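PDB 3L7X: putative Hit-like protein involved in cell-cycle regulation from Streptococcus mutans, which probably acts as a nucleotide hydrolase or transferase of the histidine triad family, binds zinc, and has a suggested part in cell-cycle regulation. Local coordinates for residues 52-57 with 96-101; 67-72 with 144-149. One frame throughout, in Å; residues are numbered along the deposited sequence.

A histidine triad domain shows how one antiparallel sheet can be tied to its surroundings by different chemistry. Interaction 1 joins the outer strand 52-55 and the residues just after it to the junction of helices 89-97 and 99-110 through charged and polar groups at the surface; interaction 2 packs the loop before strand 73-77 against residues 144-149, largely buried. Their centres lie about 20 Å apart, their nearest atoms about 7 Å, and their segments alternate along the chain. The side chain of D56 is about 12 Å from that of the zinc ligand H131, and that of A68 about 11 Å from that of H133, predicted to carry the AMP intermediate. Both contacts meet the second subunit.

Interaction 1 of 2, residues 52-57 with 96-101; sequences KVYEDE and FARIPK
D56 and R98 form a salt bridge at the edge of the histidine triad fold, where the strand 52-55 and the residues after it face the junction between helices 89-97 and 99-110. The bond from R98 NE to D56 OD2 is 2.8 Å long and almost straight, with an N-H...O angle of 174°. The oxygen lies in the guanidinium plane, while NE approaches the syn side of the carboxylate, somewhat out of its plane. The two planes are 52° apart, so the match is not the flat, two-pronged one: the second bond, R98 NH2 to D56 OD1, is weak at 3.3 Å. NH2 also has a salt bridge to D58, and OD1 accepts from the backbone N of D58 and V59, so the carboxylate is also held by the backbone that follows it. Bends at chi2 and chi3 bring the arginine chain round to present NE.

Y54, on the strand just before, turns toward the same carboxylate, and with CG anti to the backbone N (chi1 177°) its ring reaches toward the helix. There K101, extended beyond CG, crosses the tyrosine at about a right angle and meets the ring obliquely, K101 NZ lying 3.5 Å from Y54 CE1. The aliphatic K101 CE takes part too, 3.7 Å from Y54 CE1. I171 of the second subunit packs on both Y54 and K101, so the dimer partner adjoins this pair. D56 OD2 thus accepts from both R98 NE and Y54 OH, the second a very short hydrogen bond with Y54 OH 2.5 Å from D56 OD2.

Interaction 2 of 2, residues 67-72 with 144-149; sequences QATKGH and DEFDIR
A68 and F146 mark the closest backbone approach, their CA atoms 6.4 Å apart, where the loop 67-72 enters a type II turn from T69 to H72 with G71 at its third position. The T69 methyl leads the side-chain contact: CG2 lies 3.6 Å from F146 CB and 3.8 Å from D144 OD1, between an apolar and a polar neighbour. Its hydroxyl instead bonds to the carbonyl O of P138, which helps to set the rotation of the side chain. With CG anti to its backbone N (chi1 -177°), F146 sets its ring beside the loop, and A68 CB meets F146 CD1 obliquely at 4.1 Å. The same ring packs on V137 and I118 of the sheet and makes an edge-to-face contact with F150 of the second subunit, and residues 147-149 pair antiparallel with a strand of that subunit.

D144 is held from outside the contact, OD2 by R139 NE and F140 N. With no direct hydrogen bond between them, the two segments meet directly through van der Waals contact alone, while the polar ends of T69 and D144 find their partners in residues 138-140 of the same chain, and a water joins the segments by accepting from K70 N and donating weakly to D144 OD1.

Interaction 1 of 2, residues 52-57 with 96-101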
loop_
_atom_site.group_PDB
_atom_site.type_symbol
_atom_site.label_atom_id
_atom_site.label_comp_id
_atom_site.label_asym_id
_atom_site.label_seq_id
_atom_site.Cartn_x
_atom_site.Cartn_y
_atom_site.Cartn_z
ATOM N N LYS A 52 -20.417 1.750 3.854
ATOM C CA LYS A 52 -19.536 2.876 3.603
ATOM C C LYS A 52 -18.962 3.464 4.881
ATOM O O LYS A 52 -19.641 3.582 5.934
ATOM C CB LYS A 52 -20.247 4.002 2.854
ATOM C CG LYS A 52 -20.501 3.732 1.417
ATOM C CD LYS A 52 -21.040 4.964 0.686
ATOM C CE LYS A 52 -21.781 4.539 -0.614
ATOM N NZ LYS A 52 -22.251 5.714 -1.388
ATOM N N VAL A 53 -17.696 3.818 4.789
ATOM C CA VAL A 53 -17.034 4.500 5.903
ATOM C C VAL A 53 -16.506 5.888 5.534
ATOM O O VAL A 53 -16.326 6.738 6.396
ATOM C CB VAL A 53 -15.928 3.652 6.566
ATOM C CG1 VAL A 53 -16.499 2.360 7.178
ATOM C CG2 VAL A 53 -14.832 3.294 5.597
ATOM N N TYR A 54 -16.271 6.121 4.250
ATOM C CA TYR A 54 -15.740 7.399 3.780
ATOM C C TYR A 54 -16.015 7.548 2.301
ATOM O O TYR A 54 -15.945 6.558 1.558
ATOM C CB TYR A 54 -14.212 7.485 4.029
ATOM C CG TYR A 54 -13.617 8.753 3.504
ATOM C CD1 TYR A 54 -13.696 9.934 4.248
ATOM C CD2 TYR A 54 -12.980 8.782 2.272
ATOM C CE1 TYR A 54 -13.138 11.114 3.752
ATOM C CE2 TYR A 54 -12.471 9.934 1.750
ATOM C CZ TYR A 54 -12.515 11.105 2.519
ATOM O OH TYR A 54 -12.003 12.263 2.000
ATOM N N GLU A 55 -16.287 8.776 1.870
ATOM C CA GLU A 55 -16.496 9.057 0.454
ATOM C C GLU A 55 -16.119 10.523 0.182
ATOM O O GLU A 55 -16.440 11.414 0.981
ATOM C CB GLU A 55 -17.973 8.793 0.051
ATOM C CG GLU A 55 -18.296 9.082 -1.394
ATOM C CD GLU A 55 -19.681 8.527 -1.812
ATOM O OE1 GLU A 55 -20.433 8.069 -0.933
ATOM O OE2 GLU A 55 -19.991 8.533 -3.015
ATOM N N ASP A 56 -15.439 10.767 -0.930
ATOM C CA ASP A 56 -15.306 12.133 -1.427
ATOM C C ASP A 56 -15.374 12.115 -2.948
ATOM O O ASP A 56 -15.801 11.124 -3.534
ATOM C CB ASP A 56 -14.054 12.840 -0.865
ATOM C CG ASP A 56 -12.758 12.182 -1.273
ATOM O OD1 ASP A 56 -12.686 11.598 -2.373
ATOM O OD2 ASP A 56 -11.795 12.249 -0.480
ATOM N N GLU A 57 -14.959 13.198 -3.588
ATOM C CA GLU A 57 -15.068 13.290 -5.034
ATOM C C GLU A 57 -14.259 12.212 -5.779
ATOM O O GLU A 57 -14.654 11.789 -6.890
ATOM C CB GLU A 57 -14.677 14.699 -5.505
ATOM N N PHE A 96 -4.042 7.460 -2.662
ATOM C CA PHE A 96 -3.422 7.252 -1.361
ATOM C C PHE A 96 -3.406 8.482 -0.477
ATOM O O PHE A 96 -3.259 8.343 0.752
ATOM C CB PHE A 96 -2.001 6.747 -1.579
ATOM C CG PHE A 96 -1.958 5.272 -1.928
ATOM C CD1 PHE A 96 -1.838 4.329 -0.942
ATOM C CD2 PHE A 96 -1.987 4.869 -3.264
ATOM C CE1 PHE A 96 -1.806 2.948 -1.272
ATOM C CE2 PHE A 96 -1.936 3.477 -3.583
ATOM C CZ PHE A 96 -1.861 2.549 -2.579
ATOM N N ALA A 97 -3.638 9.671 -1.041
ATOM C CA ALA A 97 -3.648 10.871 -0.199
ATOM C C ALA A 97 -4.640 10.728 0.967
ATOM O O ALA A 97 -4.419 11.241 2.035
ATOM C CB ALA A 97 -4.039 12.084 -1.056
ATOM N N ARG A 98 -5.763 10.050 0.722
ATOM C CA ARG A 98 -6.830 9.934 1.728
ATOM C C ARG A 98 -6.544 8.828 2.761
ATOM O O ARG A 98 -7.185 8.763 3.805
ATOM C CB ARG A 98 -8.174 9.531 1.062
ATOM C CG ARG A 98 -8.425 9.921 -0.395
ATOM C CD ARG A 98 -8.256 11.383 -0.653
ATOM N NE ARG A 98 -9.247 12.047 -1.535
ATOM C CZ ARG A 98 -8.985 12.585 -2.732
ATOM N NH1 ARG A 98 -7.785 12.492 -3.299
ATOM N NH2 ARG A 98 -9.948 13.231 -3.397
ATOM N N ILE A 99 -5.562 7.979 2.481
ATOM C CA ILE A 99 -5.456 6.747 3.252
ATOM C C ILE A 99 -5.021 6.986 4.732
ATOM O O ILE A 99 -5.597 6.402 5.644
ATOM C CB ILE A 99 -4.711 5.705 2.485
ATOM C CG1 ILE A 99 -5.739 5.070 1.464
ATOM C CG2 ILE A 99 -4.117 4.651 3.444
ATOM C CD1 ILE A 99 -5.187 4.070 0.561
ATOM N N PRO A 100 -4.054 7.886 4.973
ATOM C CA PRO A 100 -3.706 8.109 6.393
ATOM C C PRO A 100 -4.891 8.528 7.291
ATOM O O PRO A 100 -5.063 8.009 8.414
ATOM C CB PRO A 100 -2.631 9.232 6.332
ATOM C CG PRO A 100 -1.916 8.975 4.975
ATOM C CD PRO A 100 -3.130 8.550 4.029
ATOM N N LYS A 101 -5.722 9.426 6.771
ATOM C CA LYS A 101 -6.848 9.929 7.541
ATOM C C LYS A 101 -7.851 8.784 7.806
ATOM O O LYS A 101 -8.367 8.623 8.938
ATOM C CB LYS A 101 -7.468 11.116 6.794
ATOM C CG LYS A 101 -8.886 11.472 7.156
ATOM C CD LYS A 101 -9.459 12.383 6.060
ATOM C CE LYS A 101 -10.943 12.673 6.268
ATOM N NZ LYS A 101 -11.467 13.774 5.386
#

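Interaction 2 of 2, residues 67-72 with 144-149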
loop_
_atom_site.group_PDB
_atom_site.type_symbol
_atom_site.label_atom_id
_atom_site.label_comp_id
_atom_site.label_asym_id
_atom_site.label_seq_id
_atom_site.Cartn_x
_atom_site.Cartn_y
_atom_site.Cartn_z
ATOM N N GLN A 67 -14.315 -9.306 6.258
ATOM C CA GLN A 67 -13.685 -8.879 7.554
ATOM C C GLN A 67 -12.494 -9.775 7.959
ATOM O O GLN A 67 -12.583 -10.566 8.962
ATOM C CB GLN A 67 -14.747 -8.888 8.674
ATOM C CG GLN A 67 -15.788 -7.767 8.558
ATOM C CD GLN A 67 -15.153 -6.387 8.725
ATOM O OE1 GLN A 67 -14.759 -5.761 7.745
ATOM N NE2 GLN A 67 -15.022 -5.947 9.951
ATOM N N ALA A 68 -11.418 -9.693 7.179
ATOM C CA ALA A 68 -10.223 -10.526 7.478
ATOM C C ALA A 68 -9.843 -10.250 8.933
ATOM O O ALA A 68 -9.442 -11.179 9.657
ATOM C CB ALA A 68 -9.017 -10.188 6.536
ATOM N N THR A 69 -9.963 -8.976 9.339
ATOM C CA THR A 69 -9.923 -8.640 10.756
ATOM C C THR A 69 -10.986 -7.599 10.984
ATOM O O THR A 69 -11.601 -7.116 10.040
ATOM C CB THR A 69 -8.563 -7.919 11.167
ATOM O OG1 THR A 69 -8.433 -6.701 10.428
ATOM C CG2 THR A 69 -7.320 -8.798 10.791
ATOM N N LYS A 70 -11.202 -7.270 12.258
ATOM C CA LYS A 70 -12.274 -6.353 12.615
ATOM C C LYS A 70 -11.980 -4.958 12.046
ATOM O O LYS A 70 -10.932 -4.371 12.334
ATOM C CB LYS A 70 -12.430 -6.278 14.149
ATOM C CG LYS A 70 -13.558 -5.371 14.557
ATOM C CD LYS A 70 -13.556 -5.113 16.106
ATOM C CE LYS A 70 -14.535 -3.978 16.456
ATOM N NZ LYS A 70 -14.665 -3.590 17.918
ATOM N N GLY A 71 -12.865 -4.435 11.196
ATOM C CA GLY A 71 -12.600 -3.149 10.591
ATOM C C GLY A 71 -11.897 -3.183 9.265
ATOM O O GLY A 71 -11.631 -2.142 8.713
ATOM N N HIS A 72 -11.640 -4.377 8.728
ATOM C CA HIS A 72 -10.980 -4.535 7.418
ATOM C C HIS A 72 -11.791 -3.697 6.434
ATOM O O HIS A 72 -13.044 -3.871 6.321
ATOM C CB HIS A 72 -11.046 -6.024 7.093
ATOM C CG HIS A 72 -10.576 -6.456 5.732
ATOM N ND1 HIS A 72 -9.759 -5.732 4.861
ATOM C CD2 HIS A 72 -10.806 -7.642 5.126
ATOM C CE1 HIS A 72 -9.513 -6.484 3.782
ATOM N NE2 HIS A 72 -10.112 -7.650 3.952
ATOM N N ASP A 144 -4.951 -12.072 15.971
ATOM C CA ASP A 144 -5.460 -12.270 14.594
ATOM C C ASP A 144 -5.103 -13.592 13.929
ATOM O O ASP A 144 -4.024 -14.147 14.111
ATOM C CB ASP A 144 -4.939 -11.137 13.651
ATOM C CG ASP A 144 -5.447 -9.773 14.062
ATOM O OD1 ASP A 144 -6.665 -9.696 14.429
ATOM O OD2 ASP A 144 -4.637 -8.828 14.032
ATOM N N GLU A 145 -5.984 -14.042 13.051
ATOM C CA GLU A 145 -5.683 -15.212 12.252
ATOM C C GLU A 145 -5.115 -14.708 10.914
ATOM O O GLU A 145 -4.504 -15.442 10.142
ATOM C CB GLU A 145 -6.967 -15.985 12.042
ATOM C CG GLU A 145 -7.597 -16.435 13.377
ATOM C CD GLU A 145 -7.322 -17.892 13.661
ATOM O OE1 GLU A 145 -8.176 -18.523 14.325
ATOM O OE2 GLU A 145 -6.265 -18.419 13.224
ATOM N N PHE A 146 -5.323 -13.433 10.687
ATOM C CA PHE A 146 -4.634 -12.731 9.604
ATOM C C PHE A 146 -3.113 -12.652 9.768
ATOM O O PHE A 146 -2.619 -12.402 10.851
ATOM C CB PHE A 146 -5.176 -11.328 9.446
ATOM C CG PHE A 146 -4.541 -10.589 8.284
ATOM C CD1 PHE A 146 -5.029 -10.755 7.020
ATOM C CD2 PHE A 146 -3.465 -9.784 8.459
ATOM C CE1 PHE A 146 -4.433 -10.115 5.933
ATOM C CE2 PHE A 146 -2.876 -9.125 7.397
ATOM C CZ PHE A 146 -3.358 -9.282 6.113
ATOM N N ASP A 147 -2.368 -12.819 8.681
ATOM C CA ASP A 147 -0.909 -12.824 8.789
ATOM C C ASP A 147 -0.268 -12.603 7.426
ATOM O O ASP A 147 -0.815 -13.003 6.447
ATOM C CB ASP A 147 -0.475 -14.211 9.275
ATOM C CG ASP A 147 0.969 -14.262 9.656
ATOM O OD1 ASP A 147 1.456 -13.280 10.270
ATOM O OD2 ASP A 147 1.606 -15.275 9.301
ATOM N N ILE A 148 0.929 -11.991 7.378
ATOM C CA ILE A 148 1.717 -11.915 6.141
ATOM C C ILE A 148 2.984 -12.731 6.395
ATOM O O ILE A 148 3.651 -12.475 7.394
ATOM C CB ILE A 148 2.103 -10.459 5.780
ATOM C CG1 ILE A 148 0.829 -9.546 5.757
ATOM C CG2 ILE A 148 2.868 -10.446 4.425
ATOM C CD1 ILE A 148 1.060 -8.082 5.375
ATOM N N ARG A 149 3.271 -13.717 5.550
ATOM C CA ARG A 149 4.472 -14.577 5.672
ATOM C C ARG A 149 5.681 -13.981 4.963
ATOM O O ARG A 149 5.951 -14.286 3.809
ATOM C CB ARG A 149 4.181 -15.958 5.074
ATOM C CG ARG A 149 5.200 -17.050 5.429
ATOM C CD ARG A 149 4.871 -18.401 4.781
HETATM O O HOH W 1 -9.910 -9.003 14.282
#